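PDB 2YVT: metallophosphoesterase TT1561-like domain-containing protein from Aquifex aeolicus, which is of unknown function but belongs to the calcineurin-like metallophosphoesterase superfamily and so probably hydrolyses phosphoester bonds with the help of bound metal ions. Local coordinates for residues A[12-15]-A[16-20]; A[50-53]-A[54-58]; A[154-157]-A[158-162]; A[193-196]-A[197-201]. All coordinates share one frame; numbering follows the deposited sequence.

Contact 1. Residues A[12-15]-A[16-20]; sequences KNFK and ERFDL
Phe14 carries its CG anti to the backbone N (chi1 173°) and Phe18 carries its CG beside the backbone N (chi1 -58°), which turns the two rings into an edge-to-face pair at the chain reversal. The rim of Phe14 points at the face of Phe18, with Phe14 CZ 3.7 Å from Phe18 CD1, the centroids 5.1 Å apart and the planes at 83°. Between them the chain makes a type I' beta turn from Phe14 to Arg17, closed by Arg17 N donating to Phe14 O at 3.0 Å. Arg17 N also lies over one face of the Phe14 ring, so the turn folds across its own first side chain. At the end of the turn, Arg17, bent at chi2 and chi3, grips Asp19 side-on, with NE 2.8 Å from Asp19 OD1 and NH2 bonded to OD2, both oxygens using their syn lone pairs. Phe81 and Lys80 of helix 65-86 meet the rings of Phe14 and Phe18, respectively. An alanine in place of Phe14 is likely to leave the face of Phe18 without its aromatic edge and open a gap under Arg17 N. The two-point grip, in the guanidinium plane, fixes the rotation of the Asp19 carboxylate and probably favours its charged form.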
loop_
_atom_site.group_PDB
_atom_site.type_symbol
_atom_site.label_atom_id
_atom_site.label_comp_id
_atom_site.label_asym_id
_atom_site.label_seq_id
_atom_site.Cartn_x
_atom_site.Cartn_y
_atom_site.Cartn_z
ATOM N N LYS A 12 -2.565 6.596 1.943
ATOM C CA LYS A 12 -1.220 6.080 1.687
ATOM C C LYS A 12 -0.200 6.871 2.491
ATOM O O LYS A 12 -0.456 8.021 2.866
ATOM C CB LYS A 12 -0.880 6.064 0.184
ATOM C CG LYS A 12 -0.759 7.435 -0.519
ATOM C CD LYS A 12 0.676 7.917 -0.600
ATOM C CE LYS A 12 0.776 9.264 -1.316
ATOM N NZ LYS A 12 1.040 9.100 -2.784
ATOM N N ASN A 13 0.945 6.246 2.748
ATOM C CA ASN A 13 2.016 6.853 3.546
ATOM C C ASN A 13 1.516 7.310 4.915
ATOM O O ASN A 13 1.624 8.488 5.280
ATOM C CB ASN A 13 2.711 7.992 2.780
ATOM C CG ASN A 13 3.698 7.483 1.739
ATOM O OD1 ASN A 13 4.268 6.392 1.875
ATOM N ND2 ASN A 13 3.932 8.289 0.706
ATOM N N PHE A 14 0.975 6.353 5.667
ATOM C CA PHE A 14 0.580 6.580 7.060
ATOM C C PHE A 14 1.753 7.156 7.860
ATOM O O PHE A 14 1.571 8.097 8.642
ATOM C CB PHE A 14 0.050 5.282 7.683
ATOM C CG PHE A 14 -0.216 5.390 9.144
ATOM C CD1 PHE A 14 -1.307 6.119 9.607
ATOM C CD2 PHE A 14 0.623 4.762 10.066
ATOM C CE1 PHE A 14 -1.547 6.232 10.974
ATOM C CE2 PHE A 14 0.395 4.874 11.436
ATOM C CZ PHE A 14 -0.692 5.610 11.889
ATOM N N LYS A 15 2.945 6.589 7.653
ATOM C CA LYS A 15 4.210 7.117 8.197
ATOM C C LYS A 15 4.105 7.478 9.683
ATOM O O LYS A 15 4.518 8.558 10.120
ATOM C CB LYS A 15 4.715 8.310 7.369
ATOM C CG LYS A 15 5.289 7.917 6.013
ATOM C CD LYS A 15 5.805 9.119 5.226
ATOM C CE LYS A 15 6.314 8.699 3.851
ATOM N NZ LYS A 15 7.114 9.774 3.164
ATOM N N GLU A 16 3.532 6.556 10.448
ATOM C CA GLU A 16 3.445 6.671 11.910
ATOM C C GLU A 16 2.654 7.899 12.404
ATOM O O GLU A 16 2.896 8.399 13.511
ATOM C CB GLU A 16 4.849 6.624 12.530
ATOM C CG GLU A 16 5.662 5.424 12.066
ATOM C CD GLU A 16 7.036 5.330 12.692
ATOM O OE1 GLU A 16 7.312 6.010 13.720
ATOM O OE2 GLU A 16 7.846 4.562 12.131
ATOM N N ARG A 17 1.706 8.370 11.594
ATOM C CA ARG A 17 0.904 9.546 11.947
ATOM C C ARG A 17 -0.331 9.188 12.774
ATOM O O ARG A 17 -1.483 9.415 12.381
ATOM C CB ARG A 17 0.584 10.415 10.718
ATOM C CG ARG A 17 1.843 11.021 10.057
ATOM C CD ARG A 17 2.676 11.872 11.044
ATOM N NE ARG A 17 1.887 12.999 11.539
ATOM C CZ ARG A 17 1.739 14.145 10.874
ATOM N NH1 ARG A 17 2.363 14.330 9.712
ATOM N NH2 ARG A 17 0.983 15.111 11.373
ATOM N N PHE A 18 -0.072 8.621 13.944
ATOM C CA PHE A 18 -1.151 8.256 14.851
ATOM C C PHE A 18 -1.961 9.482 15.263
ATOM O O PHE A 18 -3.162 9.365 15.531
ATOM C CB PHE A 18 -0.607 7.532 16.087
ATOM C CG PHE A 18 0.161 6.282 15.756
ATOM C CD1 PHE A 18 -0.517 5.091 15.510
ATOM C CD2 PHE A 18 1.551 6.298 15.664
ATOM C CE1 PHE A 18 0.170 3.936 15.180
ATOM C CE2 PHE A 18 2.258 5.134 15.338
ATOM C CZ PHE A 18 1.562 3.952 15.103
ATOM N N ASP A 19 -1.299 10.647 15.293
ATOM C CA ASP A 19 -1.952 11.915 15.645
ATOM C C ASP A 19 -3.087 12.274 14.688
ATOM O O ASP A 19 -3.980 13.039 15.049
ATOM C CB ASP A 19 -0.933 13.067 15.692
ATOM C CG ASP A 19 -0.218 13.289 14.358
ATOM O OD1 ASP A 19 0.365 12.323 13.821
ATOM O OD2 ASP A 19 -0.211 14.441 13.863
ATOM N N LEU A 20 -3.038 11.736 13.466
ATOM C CA LEU A 20 -4.073 12.004 12.470
ATOM C C LEU A 20 -5.246 11.019 12.461
ATOM O O LEU A 20 -6.240 11.241 11.766
ATOM C CB LEU A 20 -3.448 12.097 11.080
ATOM C CG LEU A 20 -2.371 13.177 10.930
ATOM C CD1 LEU A 20 -1.852 13.166 9.502
ATOM C CD2 LEU A 20 -2.907 14.563 11.311
#

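Contact 2. Residues A[50-53]-A[54-58]; sequences KEYE and RAHLA
Arg54, Ala55, His56 and Leu57 donate their backbone N-H groups to the carbonyl oxygens of Lys50, Glu51, Tyr52 and Glu53 in a regular i to i+4 ladder through the end of helix 46-57, with Arg54 N 2.8 Å from Lys50 O. One turn apart on this helix, Tyr52 and His56 bring their rings together at a slant, the planes at 45° and the centroids 4.4 Å apart. His56 CD2 sits over one face of the tyrosine, toward the rim, and His56 NE2 comes to 3.3 Å from Tyr52 CE1. Tyr52 sends its ring along the helix because CG stands opposite the backbone N (chi1 174°), while the edge of the imidazole faces Tyr52 O, which lies 3.1 Å from His56 CD2. At the edge of the Tyr52 ring, in its plane, lies Glu53 OE2, itself paired with Lys155; Tyr52 OH is hydrogen-bonded to Glu147. Replacing Tyr52 with a leucine would probably cost Glu147 its hydroxyl partner and leave the imidazole free to turn. Glu51, bent at chi2 (59°), lays OE2 3.7 Å from Ala55 CB and directs the same oxygen to Arg60 and to Asn63 N in the loop that follows the helix. The carboxylates of Glu51 and Glu53 therefore have cationic partners beyond this turn, and the charge of each is likely to be stabilised by them, tying the end of the helix to the loop and strand around it.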
loop_
_atom_site.group_PDB
_atom_site.type_symbol
_atom_site.label_atom_id
_atom_site.label_comp_id
_atom_site.label_asym_id
_atom_site.label_seq_id
_atom_site.Cartn_x
_atom_site.Cartn_y
_atom_site.Cartn_z
ATOM N N LYS A 50 18.665 3.673 5.167
ATOM C CA LYS A 50 19.949 4.342 4.974
ATOM C C LYS A 50 21.108 3.353 4.995
ATOM O O LYS A 50 22.013 3.457 4.172
ATOM C CB LYS A 50 20.174 5.437 6.017
ATOM C CG LYS A 50 19.353 6.700 5.786
ATOM C CD LYS A 50 19.702 7.764 6.818
ATOM C CE LYS A 50 18.761 8.955 6.729
ATOM N NZ LYS A 50 19.064 9.823 5.557
ATOM N N GLU A 51 21.071 2.382 5.910
ATOM C CA GLU A 51 22.147 1.386 5.960
ATOM C C GLU A 51 22.198 0.570 4.672
ATOM O O GLU A 51 23.272 0.344 4.111
ATOM C CB GLU A 51 22.043 0.476 7.188
ATOM C CG GLU A 51 22.929 -0.780 7.113
ATOM C CD GLU A 51 24.428 -0.488 6.955
ATOM O OE1 GLU A 51 24.898 0.611 7.343
ATOM O OE2 GLU A 51 25.139 -1.384 6.444
ATOM N N TYR A 52 21.028 0.139 4.204
ATOM C CA TYR A 52 20.931 -0.599 2.954
ATOM C C TYR A 52 21.502 0.194 1.775
ATOM O O TYR A 52 22.328 -0.324 1.016
ATOM C CB TYR A 52 19.474 -0.981 2.694
ATOM C CG TYR A 52 19.237 -1.628 1.351
ATOM C CD1 TYR A 52 19.509 -2.982 1.147
ATOM C CD2 TYR A 52 18.746 -0.884 0.280
ATOM C CE1 TYR A 52 19.286 -3.575 -0.087
ATOM C CE2 TYR A 52 18.524 -1.468 -0.958
ATOM C CZ TYR A 52 18.803 -2.813 -1.134
ATOM O OH TYR A 52 18.577 -3.392 -2.366
ATOM N N GLU A 53 21.081 1.456 1.636
ATOM C CA GLU A 53 21.521 2.282 0.507
ATOM C C GLU A 53 23.013 2.598 0.592
ATOM O O GLU A 53 23.724 2.478 -0.402
ATOM C CB GLU A 53 20.686 3.566 0.365
ATOM C CG GLU A 53 19.185 3.340 0.064
ATOM C CD GLU A 53 18.898 2.543 -1.213
ATOM O OE1 GLU A 53 19.781 2.434 -2.100
ATOM O OE2 GLU A 53 17.766 2.014 -1.333
ATOM N N ARG A 54 23.481 2.965 1.785
ATOM C CA ARG A 54 24.902 3.251 2.004
ATOM C C ARG A 54 25.767 2.035 1.701
ATOM O O ARG A 54 26.801 2.150 1.039
ATOM C CB ARG A 54 25.160 3.702 3.445
ATOM C CG ARG A 54 24.642 5.092 3.790
ATOM C CD ARG A 54 25.368 6.191 3.019
ATOM N NE ARG A 54 26.807 6.244 3.305
ATOM C CZ ARG A 54 27.371 6.944 4.289
ATOM N NH1 ARG A 54 26.636 7.667 5.128
ATOM N NH2 ARG A 54 28.687 6.910 4.442
ATOM N N ALA A 55 25.327 0.866 2.172
ATOM C CA ALA A 55 26.084 -0.362 1.960
ATOM C C ALA A 55 26.194 -0.686 0.481
ATOM O O ALA A 55 27.265 -1.039 0.001
ATOM C CB ALA A 55 25.467 -1.528 2.725
ATOM N N HIS A 56 25.090 -0.547 -0.251
ATOM C CA HIS A 56 25.126 -0.855 -1.665
ATOM C C HIS A 56 25.947 0.143 -2.474
ATOM O O HIS A 56 26.688 -0.259 -3.360
ATOM C CB HIS A 56 23.719 -1.084 -2.214
ATOM C CG HIS A 56 23.180 -2.433 -1.853
ATOM N ND1 HIS A 56 23.232 -3.506 -2.717
ATOM C CD2 HIS A 56 22.654 -2.904 -0.697
ATOM C CE1 HIS A 56 22.722 -4.570 -2.123
ATOM N NE2 HIS A 56 22.364 -4.233 -0.897
ATOM N N LEU A 57 25.850 1.429 -2.136
ATOM C CA LEU A 57 26.689 2.440 -2.784
ATOM C C LEU A 57 28.180 2.210 -2.535
ATOM O O LEU A 57 28.993 2.435 -3.431
ATOM C CB LEU A 57 26.287 3.850 -2.345
ATOM C CG LEU A 57 24.891 4.327 -2.768
ATOM C CD1 LEU A 57 24.442 5.535 -1.948
ATOM C CD2 LEU A 57 24.819 4.632 -4.254
ATOM N N ALA A 58 28.521 1.755 -1.328
ATOM C CA ALA A 58 29.913 1.497 -0.929
ATOM C C ALA A 58 30.378 0.092 -1.316
ATOM O O ALA A 58 31.541 -0.271 -1.086
ATOM C CB ALA A 58 30.085 1.718 0.571
#

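Contact 3. Residues A[154-157]-A[158-162]; sequences LKYP and RWYVE
The rings of Tyr156 and Tyr160 lie side by side, the planes nearly parallel (13° apart), and meet rim to rim with neither over the other's face: Tyr156 CD1 is 3.6 Å from Tyr160 CD2, and the centroids are 5.7 Å apart. Each has a further aromatic neighbour: Phe139 meets Tyr156 edge-to-face and Phe148 meets Tyr160. The indole of Trp159 has Tyr160 CB above the centre of one face, at 3.8 Å from the plane, and takes Pro157 obliquely, with Pro157 CG 3.4 Å from Trp159 NE1. That approach follows from a chi1 of 74°, which sets CG of Trp159 between its backbone N and carbonyl carbon and swings the indole back alongside the proline. Val161 CG2 packs 3.9 Å from Tyr156 CB, and the valine side chain also touches Phe139 and Leu143 of strand 134-144. The tyrosine hydroxyls are hydrogen-bonded, Tyr156 OH to Glu150 and His124, Tyr160 OH to Glu125. Pro157 O serves the first turn of the helix: Val161 N donates to it at 3.1 Å, almost straight and close to the C=O direction, whereas Tyr160 N makes a weak bond of 3.0 Å to Pro157 O. The short axes of strand 155-157 and helix 158-162 run 85° apart. This is a strand-to-helix junction with proline at the N-cap position, where a strand pairing in parallel with strand 134-144 passes directly into the helix that packs against helix 202-211.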
loop_
_atom_site.group_PDB
_atom_site.type_symbol
_atom_site.label_atom_id
_atom_site.label_comp_id
_atom_site.label_asym_id
_atom_site.label_seq_id
_atom_site.Cartn_x
_atom_site.Cartn_y
_atom_site.Cartn_z
ATOM N N LEU A 154 11.605 -3.097 1.494
ATOM C CA LEU A 154 10.902 -3.988 0.573
ATOM C C LEU A 154 11.044 -3.460 -0.849
ATOM O O LEU A 154 10.468 -2.427 -1.197
ATOM C CB LEU A 154 9.410 -4.099 0.914
ATOM C CG LEU A 154 8.979 -4.550 2.301
ATOM C CD1 LEU A 154 7.477 -4.850 2.261
ATOM C CD2 LEU A 154 9.788 -5.767 2.725
ATOM N N LYS A 155 11.827 -4.169 -1.653
ATOM C CA LYS A 155 11.999 -3.857 -3.075
ATOM C C LYS A 155 11.881 -5.150 -3.874
ATOM O O LYS A 155 12.414 -6.186 -3.471
ATOM C CB LYS A 155 13.371 -3.220 -3.345
ATOM C CG LYS A 155 13.615 -1.885 -2.658
ATOM C CD LYS A 155 14.860 -1.226 -3.261
ATOM C CE LYS A 155 15.114 0.155 -2.701
ATOM N NZ LYS A 155 16.342 0.758 -3.298
ATOM N N TYR A 156 11.171 -5.098 -4.997
ATOM C CA TYR A 156 10.970 -6.283 -5.828
ATOM C C TYR A 156 11.298 -5.978 -7.279
ATOM O O TYR A 156 11.048 -4.867 -7.748
ATOM C CB TYR A 156 9.531 -6.772 -5.715
ATOM C CG TYR A 156 9.200 -7.247 -4.328
ATOM C CD1 TYR A 156 9.564 -8.528 -3.916
ATOM C CD2 TYR A 156 8.553 -6.410 -3.412
ATOM C CE1 TYR A 156 9.285 -8.980 -2.633
ATOM C CE2 TYR A 156 8.261 -6.857 -2.104
ATOM C CZ TYR A 156 8.636 -8.148 -1.734
ATOM O OH TYR A 156 8.376 -8.610 -0.469
ATOM N N PRO A 157 11.872 -6.961 -7.990
ATOM C CA PRO A 157 12.213 -6.804 -9.405
ATOM C C PRO A 157 11.092 -7.279 -10.315
ATOM O O PRO A 157 10.309 -8.150 -9.923
ATOM C CB PRO A 157 13.416 -7.732 -9.556
ATOM C CG PRO A 157 13.123 -8.860 -8.608
ATOM C CD PRO A 157 12.316 -8.267 -7.464
ATOM N N ARG A 158 11.044 -6.725 -11.528
ATOM C CA ARG A 158 9.994 -7.031 -12.500
ATOM C C ARG A 158 9.756 -8.531 -12.669
ATOM O O ARG A 158 8.616 -8.991 -12.614
ATOM C CB ARG A 158 10.329 -6.398 -13.865
ATOM C CG ARG A 158 9.366 -6.757 -14.976
ATOM C CD ARG A 158 9.840 -6.183 -16.319
ATOM N NE ARG A 158 9.828 -4.717 -16.336
ATOM C CZ ARG A 158 8.849 -3.982 -16.856
ATOM N NH1 ARG A 158 7.786 -4.578 -17.390
ATOM N NH2 ARG A 158 8.924 -2.653 -16.826
ATOM N N TRP A 159 10.831 -9.295 -12.866
ATOM C CA TRP A 159 10.679 -10.730 -13.111
ATOM C C TRP A 159 9.905 -11.429 -11.992
ATOM O O TRP A 159 9.092 -12.304 -12.251
ATOM C CB TRP A 159 12.037 -11.411 -13.326
ATOM C CG TRP A 159 12.875 -11.593 -12.101
ATOM C CD1 TRP A 159 13.876 -10.781 -11.680
ATOM C CD2 TRP A 159 12.797 -12.667 -11.146
ATOM N NE1 TRP A 159 14.440 -11.275 -10.533
ATOM C CE2 TRP A 159 13.792 -12.427 -10.176
ATOM C CE3 TRP A 159 11.978 -13.799 -11.016
ATOM C CZ2 TRP A 159 13.999 -13.280 -9.084
ATOM C CZ3 TRP A 159 12.182 -14.654 -9.931
ATOM C CH2 TRP A 159 13.183 -14.381 -8.975
ATOM N N TYR A 160 10.180 -11.041 -10.750
ATOM C CA TYR A 160 9.555 -11.681 -9.599
ATOM C C TYR A 160 8.090 -11.275 -9.452
ATOM O O TYR A 160 7.232 -12.104 -9.154
ATOM C CB TYR A 160 10.343 -11.366 -8.330
ATOM C CG TYR A 160 9.768 -12.001 -7.089
ATOM C CD1 TYR A 160 9.998 -13.351 -6.798
ATOM C CD2 TYR A 160 9.005 -11.246 -6.195
ATOM C CE1 TYR A 160 9.471 -13.937 -5.650
ATOM C CE2 TYR A 160 8.474 -11.814 -5.048
ATOM C CZ TYR A 160 8.709 -13.164 -4.782
ATOM O OH TYR A 160 8.189 -13.733 -3.642
ATOM N N VAL A 161 7.810 -9.992 -9.668
ATOM C CA VAL A 161 6.441 -9.498 -9.630
ATOM C C VAL A 161 5.586 -10.256 -10.653
ATOM O O VAL A 161 4.514 -10.773 -10.322
ATOM C CB VAL A 161 6.399 -7.977 -9.866
ATOM C CG1 VAL A 161 4.962 -7.477 -9.899
ATOM C CG2 VAL A 161 7.212 -7.264 -8.775
ATOM N N GLU A 162 6.095 -10.365 -11.880
ATOM C CA GLU A 162 5.382 -11.070 -12.940
ATOM C C GLU A 162 5.219 -12.556 -12.609
ATOM O O GLU A 162 4.150 -13.136 -12.821
ATOM C CB GLU A 162 6.092 -10.864 -14.280
ATOM C CG GLU A 162 6.119 -9.397 -14.712
ATOM C CD GLU A 162 6.763 -9.169 -16.072
ATOM O OE1 GLU A 162 7.470 -10.069 -16.585
ATOM O OE2 GLU A 162 6.578 -8.064 -16.618
#

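Contact 4. Residues A[193-196]-A[197-201]; sequences PEDP and KHHGS
Asp195 and His199 form a His-carboxylate hydrogen bond within the surface loop that leads from strand 175-180 to helix 202-211. From Asp195 CB, which lies 4.0 Å from Lys197 N, the side chain places CG between the backbone N and the carbonyl carbon (chi1 61°), and this folds the carboxylate over the bend of the chain toward the imidazole. CG itself sits 3.4 Å from His199 NE2. OD1 comes nearest, 2.8 Å from His199 NE2, but the N-H points poorly at it and that bond is weak; OD1 also meets Lys197 CB at 3.1 Å. OD2 takes the straighter bond, His199 NE2 to Asp195 OD2 at 3.2 Å, through its syn lone pair and close to the plane of the ring. The one N-H is thus shared unequally by both oxygens, with the carboxylate and imidazole planes 89° apart. Water 1 sits in the bend, 2.7 Å from Lys197 O and also near Asp195 O. His198, with Pro196 O over one face of its ring, turns away to bond Asp190 through ND1, while Gly200 N donates to the other oxygen of Asp190, and Ser201 OG caps the following helix at Val203 N. The chain of Lys197, bent at chi3 and chi4, brings its ammonium toward the same carboxylate without contact, Lys197 NZ stopping 4.8 Å from Asp195 OD1.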
loop_
_atom_site.group_PDB
_atom_site.type_symbol
_atom_site.label_atom_id
_atom_site.label_comp_id
_atom_site.label_asym_id
_atom_site.label_seq_id
_atom_site.Cartn_x
_atom_site.Cartn_y
_atom_site.Cartn_z
ATOM N N PRO A 193 3.580 18.457 -8.215
ATOM C CA PRO A 193 3.955 19.677 -8.946
ATOM C C PRO A 193 5.418 20.138 -8.773
ATOM O O PRO A 193 5.870 21.009 -9.521
ATOM C CB PRO A 193 2.990 20.731 -8.391
ATOM C CG PRO A 193 1.865 19.940 -7.755
ATOM C CD PRO A 193 2.528 18.718 -7.216
ATOM N N GLU A 194 6.144 19.553 -7.815
ATOM C CA GLU A 194 7.514 19.986 -7.492
ATOM C C GLU A 194 8.584 19.591 -8.500
ATOM O O GLU A 194 9.649 20.220 -8.555
ATOM C CB GLU A 194 7.941 19.484 -6.117
ATOM C CG GLU A 194 8.082 20.575 -5.082
ATOM C CD GLU A 194 6.965 20.555 -4.079
ATOM O OE1 GLU A 194 6.240 19.537 -4.029
ATOM O OE2 GLU A 194 6.815 21.544 -3.331
ATOM N N ASP A 195 8.322 18.532 -9.260
ATOM C CA ASP A 195 9.186 18.144 -10.367
ATOM C C ASP A 195 8.362 17.423 -11.428
ATOM O O ASP A 195 7.402 16.731 -11.096
ATOM C CB ASP A 195 10.368 17.291 -9.885
ATOM C CG ASP A 195 9.935 15.998 -9.226
ATOM O OD1 ASP A 195 9.660 15.021 -9.952
ATOM O OD2 ASP A 195 9.901 15.943 -7.982
ATOM N N PRO A 196 8.715 17.609 -12.714
ATOM C CA PRO A 196 8.026 16.894 -13.792
ATOM C C PRO A 196 8.412 15.416 -13.860
ATOM O O PRO A 196 7.862 14.671 -14.680
ATOM C CB PRO A 196 8.506 17.624 -15.053
ATOM C CG PRO A 196 9.846 18.154 -14.682
ATOM C CD PRO A 196 9.759 18.515 -13.229
ATOM N N LYS A 197 9.345 14.995 -13.009
ATOM C CA LYS A 197 9.835 13.625 -13.035
ATOM C C LYS A 197 8.778 12.650 -12.548
ATOM O O LYS A 197 8.002 12.945 -11.631
ATOM C CB LYS A 197 11.098 13.459 -12.189
ATOM C CG LYS A 197 12.338 14.098 -12.774
ATOM C CD LYS A 197 13.564 13.635 -12.002
ATOM C CE LYS A 197 14.621 14.717 -11.958
ATOM N NZ LYS A 197 14.238 15.911 -11.127
ATOM N N HIS A 198 8.766 11.486 -13.174
ATOM C CA HIS A 198 7.897 10.400 -12.751
ATOM C C HIS A 198 8.568 9.612 -11.649
ATOM O O HIS A 198 9.761 9.324 -11.721
ATOM C CB HIS A 198 7.580 9.504 -13.937
ATOM C CG HIS A 198 6.699 10.159 -14.949
ATOM N ND1 HIS A 198 5.335 10.261 -14.789
ATOM C CD2 HIS A 198 6.989 10.772 -16.121
ATOM C CE1 HIS A 198 4.819 10.890 -15.829
ATOM N NE2 HIS A 198 5.802 11.217 -16.649
ATOM N N HIS A 199 7.790 9.264 -10.624
ATOM C CA HIS A 199 8.331 8.565 -9.468
ATOM C C HIS A 199 7.794 7.153 -9.307
ATOM O O HIS A 199 8.135 6.454 -8.350
ATOM C CB HIS A 199 8.096 9.392 -8.211
ATOM C CG HIS A 199 8.824 10.697 -8.231
ATOM N ND1 HIS A 199 10.200 10.773 -8.200
ATOM C CD2 HIS A 199 8.375 11.971 -8.325
ATOM C CE1 HIS A 199 10.569 12.042 -8.256
ATOM N NE2 HIS A 199 9.481 12.789 -8.320
ATOM N N GLY A 200 6.964 6.736 -10.255
ATOM C CA GLY A 200 6.424 5.387 -10.252
ATOM C C GLY A 200 7.312 4.412 -11.005
ATOM O O GLY A 200 8.530 4.639 -11.165
ATOM N N SER A 201 6.708 3.327 -11.476
ATOM C CA SER A 201 7.461 2.302 -12.199
ATOM C C SER A 201 6.699 1.760 -13.382
ATOM O O SER A 201 5.510 1.458 -13.278
ATOM C CB SER A 201 7.830 1.138 -11.288
ATOM O OG SER A 201 8.532 0.145 -12.029
HETATM O O HOH W 1 6.822 14.644 -9.864
#

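Contacts 1 and 4 are surface loops, each leading from a strand into a helix, whereas contacts 2 and 3 are partly buried: contact 2 lies within a helix and contact 3 where a strand enters one. A direct touch joins these two: Glu53 OE2 and Lys155 NZ form a salt bridge at 2.7 Å, so helix 46-57 is tied to strand 155-157. Contacts 3 and 4 approach to about 6 Å between nearest atoms, and the helix of 158-162 packs on helix 202-211, whose N-cap ends contact 4. Contact 1 joins an aromatic pair to a salt bridge, contacts 2 and 3 set ring contacts beside helical backbone bonds, and contact 4 is polar. Contacts 1 and 3 flank the chain's centre on opposite sides.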